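Local structure of lantibiotic dehydratase (Microbispora corallina, 5EHK) at residues Met13-Val18 / Pro140-Leu145; Gly165-Thr170 / Asp369-Leu374. The protein probably catalyses tRNA-dependent dehydration of a lantibiotic precursor peptide during biosynthesis of NAI-107. All coordinates share one frame; numbering follows the deposited sequence.

Interaction 1: Met13-Val18 / Pro140-Leu145; sequences MVRTPV and PTPFGL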
loop_
_atom_site.group_PDB
_atom_site.type_symbol
_atom_site.label_atom_id
_atom_site.label_comp_id
_atom_site.label_asym_id
_atom_site.label_seq_id
_atom_site.Cartn_x
_atom_site.Cartn_y
_atom_site.Cartn_z
ATOM N N MET A 13 14.282 28.152 -28.238
ATOM C CA MET A 13 13.116 29.029 -28.272
ATOM C C MET A 13 13.134 29.945 -27.059
ATOM O O MET A 13 13.737 29.620 -26.046
ATOM C CB MET A 13 11.808 28.234 -28.336
ATOM C CG MET A 13 10.588 29.078 -28.699
ATOM S SD MET A 13 8.976 28.261 -28.548
ATOM C CE MET A 13 8.774 28.181 -26.765
ATOM N N VAL A 14 12.485 31.097 -27.174
ATOM C CA VAL A 14 12.451 32.071 -26.099
ATOM C C VAL A 14 11.001 32.389 -25.865
ATOM O O VAL A 14 10.253 32.556 -26.832
ATOM C CB VAL A 14 13.166 33.373 -26.490
ATOM C CG1 VAL A 14 13.104 34.368 -25.349
ATOM C CG2 VAL A 14 14.606 33.084 -26.873
ATOM N N ARG A 15 10.590 32.393 -24.599
ATOM C CA ARG A 15 9.254 32.843 -24.221
ATOM C C ARG A 15 9.435 34.160 -23.514
ATOM O O ARG A 15 10.360 34.304 -22.717
ATOM C CB ARG A 15 8.577 31.880 -23.246
ATOM C CG ARG A 15 8.745 30.396 -23.506
ATOM C CD ARG A 15 7.977 29.609 -22.447
ATOM N NE ARG A 15 7.984 28.174 -22.704
ATOM C CZ ARG A 15 8.603 27.291 -21.924
ATOM N NH1 ARG A 15 9.258 27.691 -20.835
ATOM N NH2 ARG A 15 8.575 26.010 -22.233
ATOM N N THR A 16 8.574 35.128 -23.793
ATOM C CA THR A 16 8.717 36.439 -23.169
ATOM C C THR A 16 7.440 37.283 -23.204
ATOM O O THR A 16 6.652 37.165 -24.139
ATOM C CB THR A 16 9.901 37.177 -23.811
ATOM O OG1 THR A 16 10.983 37.213 -22.871
ATOM C CG2 THR A 16 9.528 38.599 -24.265
ATOM N N PRO A 17 7.223 38.131 -22.181
ATOM C CA PRO A 17 6.049 39.016 -22.241
ATOM C C PRO A 17 6.275 40.252 -23.130
ATOM O O PRO A 17 7.424 40.610 -23.385
ATOM C CB PRO A 17 5.863 39.431 -20.775
ATOM C CG PRO A 17 7.239 39.367 -20.196
ATOM C CD PRO A 17 7.967 38.271 -20.917
ATOM N N VAL A 18 5.204 40.904 -23.582
ATOM C CA VAL A 18 5.367 42.094 -24.418
ATOM C C VAL A 18 6.073 43.198 -23.635
ATOM O O VAL A 18 6.977 43.846 -24.159
ATOM C CB VAL A 18 4.034 42.658 -24.933
ATOM C CG1 VAL A 18 3.080 41.549 -25.315
ATOM C CG2 VAL A 18 3.425 43.534 -23.887
ATOM N N PRO A 140 6.451 35.285 -18.760
ATOM C CA PRO A 140 6.960 34.773 -20.037
ATOM C C PRO A 140 6.076 33.711 -20.683
ATOM O O PRO A 140 6.221 33.498 -21.885
ATOM C CB PRO A 140 8.317 34.168 -19.660
ATOM C CG PRO A 140 8.211 33.875 -18.195
ATOM C CD PRO A 140 7.289 34.905 -17.614
ATOM N N THR A 141 5.155 33.106 -19.939
ATOM C CA THR A 141 4.371 31.996 -20.470
ATOM C C THR A 141 3.522 32.458 -21.658
ATOM O O THR A 141 2.692 33.363 -21.508
ATOM C CB THR A 141 3.461 31.388 -19.383
ATOM O OG1 THR A 141 4.208 31.192 -18.181
ATOM C CG2 THR A 141 2.874 30.067 -19.847
ATOM N N PRO A 142 3.786 31.894 -22.853
ATOM C CA PRO A 142 3.102 32.365 -24.063
ATOM C C PRO A 142 1.613 32.175 -23.921
ATOM O O PRO A 142 1.131 31.048 -23.892
ATOM C CB PRO A 142 3.679 31.476 -25.166
ATOM C CG PRO A 142 5.027 31.125 -24.688
ATOM C CD PRO A 142 4.868 30.948 -23.183
ATOM N N PHE A 143 0.904 33.283 -23.772
ATOM C CA PHE A 143 -0.538 33.267 -23.627
ATOM C C PHE A 143 -1.179 33.916 -24.874
ATOM O O PHE A 143 -0.956 33.449 -25.990
ATOM C CB PHE A 143 -0.980 33.907 -22.300
ATOM C CG PHE A 143 -2.424 33.658 -21.967
ATOM C CD1 PHE A 143 -3.141 32.647 -22.622
ATOM C CD2 PHE A 143 -3.081 34.440 -21.038
ATOM C CE1 PHE A 143 -4.478 32.415 -22.347
ATOM C CE2 PHE A 143 -4.431 34.210 -20.748
ATOM C CZ PHE A 143 -5.124 33.198 -21.407
ATOM N N GLY A 144 -1.986 34.956 -24.707
ATOM C CA GLY A 144 -2.680 35.519 -25.855
ATOM C C GLY A 144 -1.892 36.653 -26.477
ATOM O O GLY A 144 -0.996 36.428 -27.290
ATOM N N LEU A 145 -2.210 37.879 -26.074
ATOM C CA LEU A 145 -1.398 39.036 -26.441
ATOM C C LEU A 145 -0.521 39.499 -25.280
ATOM O O LEU A 145 0.052 40.589 -25.322
ATOM C CB LEU A 145 -2.271 40.192 -26.910
ATOM C CG LEU A 145 -2.910 39.965 -28.269
ATOM C CD1 LEU A 145 -4.259 40.658 -28.332
ATOM C CD2 LEU A 145 -1.956 40.471 -29.345
#

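Interaction 2: Gly165-Thr170 / Asp369-Leu374; sequences GHRTRT and DLRIDL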
loop_
_atom_site.group_PDB
_atom_site.type_symbol
_atom_site.label_atom_id
_atom_site.label_comp_id
_atom_site.label_asym_id
_atom_site.label_seq_id
_atom_site.Cartn_x
_atom_site.Cartn_y
_atom_site.Cartn_z
ATOM N N GLY A 165 8.202 45.313 -33.158
ATOM C CA GLY A 165 7.340 44.834 -34.226
ATOM C C GLY A 165 6.711 43.462 -34.017
ATOM O O GLY A 165 6.883 42.569 -34.843
ATOM N N HIS A 166 5.956 43.301 -32.935
ATOM C CA HIS A 166 5.350 42.016 -32.586
ATOM C C HIS A 166 4.207 41.655 -33.521
ATOM O O HIS A 166 3.375 42.502 -33.860
ATOM C CB HIS A 166 4.845 42.032 -31.144
ATOM C CG HIS A 166 5.855 42.522 -30.155
ATOM N ND1 HIS A 166 7.191 42.190 -30.230
ATOM C CD2 HIS A 166 5.729 43.341 -29.086
ATOM C CE1 HIS A 166 7.842 42.774 -29.240
ATOM N NE2 HIS A 166 6.978 43.480 -28.532
ATOM N N ARG A 167 4.182 40.392 -33.935
ATOM C CA ARG A 167 3.159 39.878 -34.841
ATOM C C ARG A 167 2.353 38.722 -34.268
ATOM O O ARG A 167 2.874 37.850 -33.573
ATOM C CB ARG A 167 3.821 39.402 -36.126
ATOM C CG ARG A 167 4.361 40.502 -36.985
ATOM C CD ARG A 167 3.261 41.460 -37.376
ATOM N NE ARG A 167 3.474 41.863 -38.760
ATOM C CZ ARG A 167 3.070 41.144 -39.805
ATOM N NH1 ARG A 167 2.438 39.988 -39.616
ATOM N NH2 ARG A 167 3.310 41.566 -41.040
ATOM N N THR A 168 1.080 38.711 -34.631
ATOM C CA THR A 168 0.110 37.759 -34.133
ATOM C C THR A 168 -0.146 36.688 -35.187
ATOM O O THR A 168 -0.040 36.959 -36.379
ATOM C CB THR A 168 -1.195 38.496 -33.780
ATOM O OG1 THR A 168 -1.080 39.043 -32.467
ATOM C CG2 THR A 168 -2.346 37.563 -33.759
ATOM N N ARG A 169 -0.379 35.450 -34.761
ATOM C CA ARG A 169 -1.033 34.474 -35.639
ATOM C C ARG A 169 -2.339 34.063 -34.973
ATOM O O ARG A 169 -2.329 33.704 -33.797
ATOM C CB ARG A 169 -0.213 33.214 -35.822
ATOM C CG ARG A 169 -1.083 32.086 -36.316
ATOM C CD ARG A 169 -0.271 30.927 -36.785
ATOM N NE ARG A 169 0.261 30.240 -35.618
ATOM C CZ ARG A 169 1.247 29.355 -35.654
ATOM N NH1 ARG A 169 1.836 29.050 -36.807
ATOM N NH2 ARG A 169 1.657 28.796 -34.527
ATOM N N THR A 170 -3.443 34.085 -35.718
ATOM C CA THR A 170 -4.767 33.786 -35.163
ATOM C C THR A 170 -5.446 32.599 -35.855
ATOM O O THR A 170 -5.507 32.524 -37.078
ATOM C CB THR A 170 -5.679 35.022 -35.221
ATOM O OG1 THR A 170 -5.014 36.106 -34.574
ATOM C CG2 THR A 170 -7.026 34.762 -34.526
ATOM N N ASP A 369 -1.398 33.126 -30.939
ATOM C CA ASP A 369 -0.001 33.032 -30.548
ATOM C C ASP A 369 0.690 34.324 -30.978
ATOM O O ASP A 369 0.395 34.877 -32.047
ATOM C CB ASP A 369 0.701 31.845 -31.217
ATOM C CG ASP A 369 -0.013 30.502 -30.989
ATOM O OD1 ASP A 369 -0.753 30.349 -29.978
ATOM O OD2 ASP A 369 0.205 29.591 -31.838
ATOM N N LEU A 370 1.622 34.793 -30.156
ATOM C CA LEU A 370 2.283 36.051 -30.405
ATOM C C LEU A 370 3.738 35.826 -30.746
ATOM O O LEU A 370 4.462 35.195 -29.984
ATOM C CB LEU A 370 2.220 36.896 -29.156
ATOM C CG LEU A 370 2.707 38.321 -29.361
ATOM C CD1 LEU A 370 1.944 38.961 -30.513
ATOM C CD2 LEU A 370 2.566 39.111 -28.072
ATOM N N ARG A 371 4.181 36.339 -31.888
ATOM C CA ARG A 371 5.609 36.310 -32.183
ATOM C C ARG A 371 6.252 37.585 -31.663
ATOM O O ARG A 371 5.863 38.692 -32.052
ATOM C CB ARG A 371 5.914 36.130 -33.666
ATOM C CG ARG A 371 7.410 36.030 -33.926
ATOM C CD ARG A 371 7.700 35.739 -35.372
ATOM N NE ARG A 371 7.143 36.777 -36.218
ATOM C CZ ARG A 371 7.763 37.924 -36.451
ATOM N NH1 ARG A 371 8.962 38.139 -35.918
ATOM N NH2 ARG A 371 7.195 38.845 -37.219
ATOM N N ILE A 372 7.192 37.420 -30.738
ATOM C CA ILE A 372 7.909 38.536 -30.141
ATOM C C ILE A 372 9.060 39.033 -31.019
ATOM O O ILE A 372 9.872 38.232 -31.496
ATOM C CB ILE A 372 8.466 38.135 -28.767
ATOM C CG1 ILE A 372 7.323 37.919 -27.773
ATOM C CG2 ILE A 372 9.451 39.179 -28.252
ATOM C CD1 ILE A 372 6.336 39.081 -27.640
ATOM N N ASP A 373 9.118 40.346 -31.246
ATOM C CA ASP A 373 10.264 40.961 -31.929
ATOM C C ASP A 373 11.412 41.115 -30.943
ATOM O O ASP A 373 11.442 42.040 -30.133
ATOM C CB ASP A 373 9.885 42.316 -32.556
ATOM C CG ASP A 373 11.033 42.942 -33.357
ATOM O OD1 ASP A 373 12.050 42.255 -33.600
ATOM O OD2 ASP A 373 10.914 44.125 -33.751
ATOM N N LEU A 374 12.357 40.192 -31.029
ATOM C CA LEU A 374 13.436 40.090 -30.060
ATOM C C LEU A 374 14.446 39.129 -30.635
ATOM O O LEU A 374 14.115 38.020 -31.060
ATOM C CB LEU A 374 12.918 39.571 -28.715
ATOM C CG LEU A 374 13.826 39.266 -27.509
ATOM C CD1 LEU A 374 14.418 40.521 -26.853
ATOM C CD2 LEU A 374 13.042 38.454 -26.471
HETATM O O HOH W 1 -1.617 30.354 -33.862
#

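Interaction 1: Met13-Val18 / Pro140-Leu145
The guanidinium of Arg15 has the ring of Pro142 obliquely beside it, Pro142 CD being 4.2 Å from NE. Its charge is spent away from the two segments, NH1 forming a salt bridge with Glu785. What Pro142 meets is mainly the aliphatic stem. With CG beside the backbone N (chi1 -41°) and the chain extended from CG to NE, Arg15 runs obliquely across the proline ring, and its CD comes to 3.5 Å from Pro142 CD while CB and CG lie against Pro142 CD and CG. At the root of this side chain, Arg15 CB sits 3.2 Å from the carbonyl oxygen of Pro140. Strand 6-17 is nearing its end here and already has a partner on either side, Thr16 bonding through its backbone to Gly148 of strand 147-155 and Arg15 to Glu785 of strand 785-792. Residues 140-145 belong to the irregular connection from helix 119-138 into strand 147-155, laid against the strand by van der Waals contact, carbon to carbon and carbon to carbonyl oxygen. No hydrogen bond joins the two segments. Further along, the ring carbon CD of Pro17 lies 3.7 Å from Pro140 CA, so one proline abuts another. At the far end Val18, with CG1 beside its backbone N, points that methyl at the carbonyl oxygen of Leu145 (CG1 to O 3.2 Å), while the Leu145 side chain packs on helix 92-98.

Interaction 2: Gly165-Thr170 / Asp369-Leu374
His166 carries CG beside its backbone N (chi1 -50°), and Asp373 turns CG anti to its own N (chi1 -176°); with these torsions the side chains cross, the ring and carboxylate planes nearly perpendicular, and each grips the backbone of the opposite segment. Asp373 N donates an almost straight bond to His166 ND1 (2.9 Å), close to the ring plane. ND1 therefore acts as an acceptor, consistent with a neutral ring protonated on NE2. In return the Asp373 carboxylate offers the anti lone pair of OD2 to Gly165 N at 3.0 Å. Ile372 CD1 sits over one face of the imidazole, 4.2 Å from its centroid, in a CH-pi contact. At the other end Arg169 leaves the backbone extended and bends at chi3 (74°), running alongside Asp369. Its NH2 forms a salt bridge with Asp369, meeting the anti lone pair of OD2 in the guanidinium plane at 3.2 Å. A water accepts from Arg169 NE at 2.6 Å and donates weakly to both Asp369 OD2 and Arg169 O, while NH1 bonds to Thr541 O. On this same face Arg371 lies beside Arg167, its NH2 approaching Arg167 CG rather than the other guanidinium. The opposite face pairs Thr168 with Leu370, whose CD1 reaches 3.6 Å from Thr168 OG1. Backbone bonds run both ways between Arg167 and Arg371 and between Arg169 and Asp369; Arg169 N to Asp369 O measures 2.9 Å. Thr168 and Leu370 form the non-hydrogen-bonded pair between them. This is a regular antiparallel beta ladder joining strands 167-172 and 366-379, continued ahead of Arg167, across the break in strand 366-379, by the side-chain-to-backbone bonds of His166 and Asp373, in the N-terminal region of a lantibiotic dehydratase.

From the N terminus, strand 6-17 meets the loop at 140-145, so interaction 1 closes a loop whose modelled secondary structure is entirely helical. The chain then enters strand 147-155, passes strand 159-162 and reaches 165-170, which starts the second, longer loop through to 369-374, closed by interaction 2. The two loops follow in series and do not cross. Strand 147-155 connects them, antiparallel to 6-17 and parallel to 366-379. The contacts also touch directly: Leu145 packs on Thr168, Val18 on Leu370, and Thr16 O approaches the Ile372 side chain. Together they tie the N-terminal strand, the loop after helix 119-138, strand 167-172 and strand 366-379 to one another.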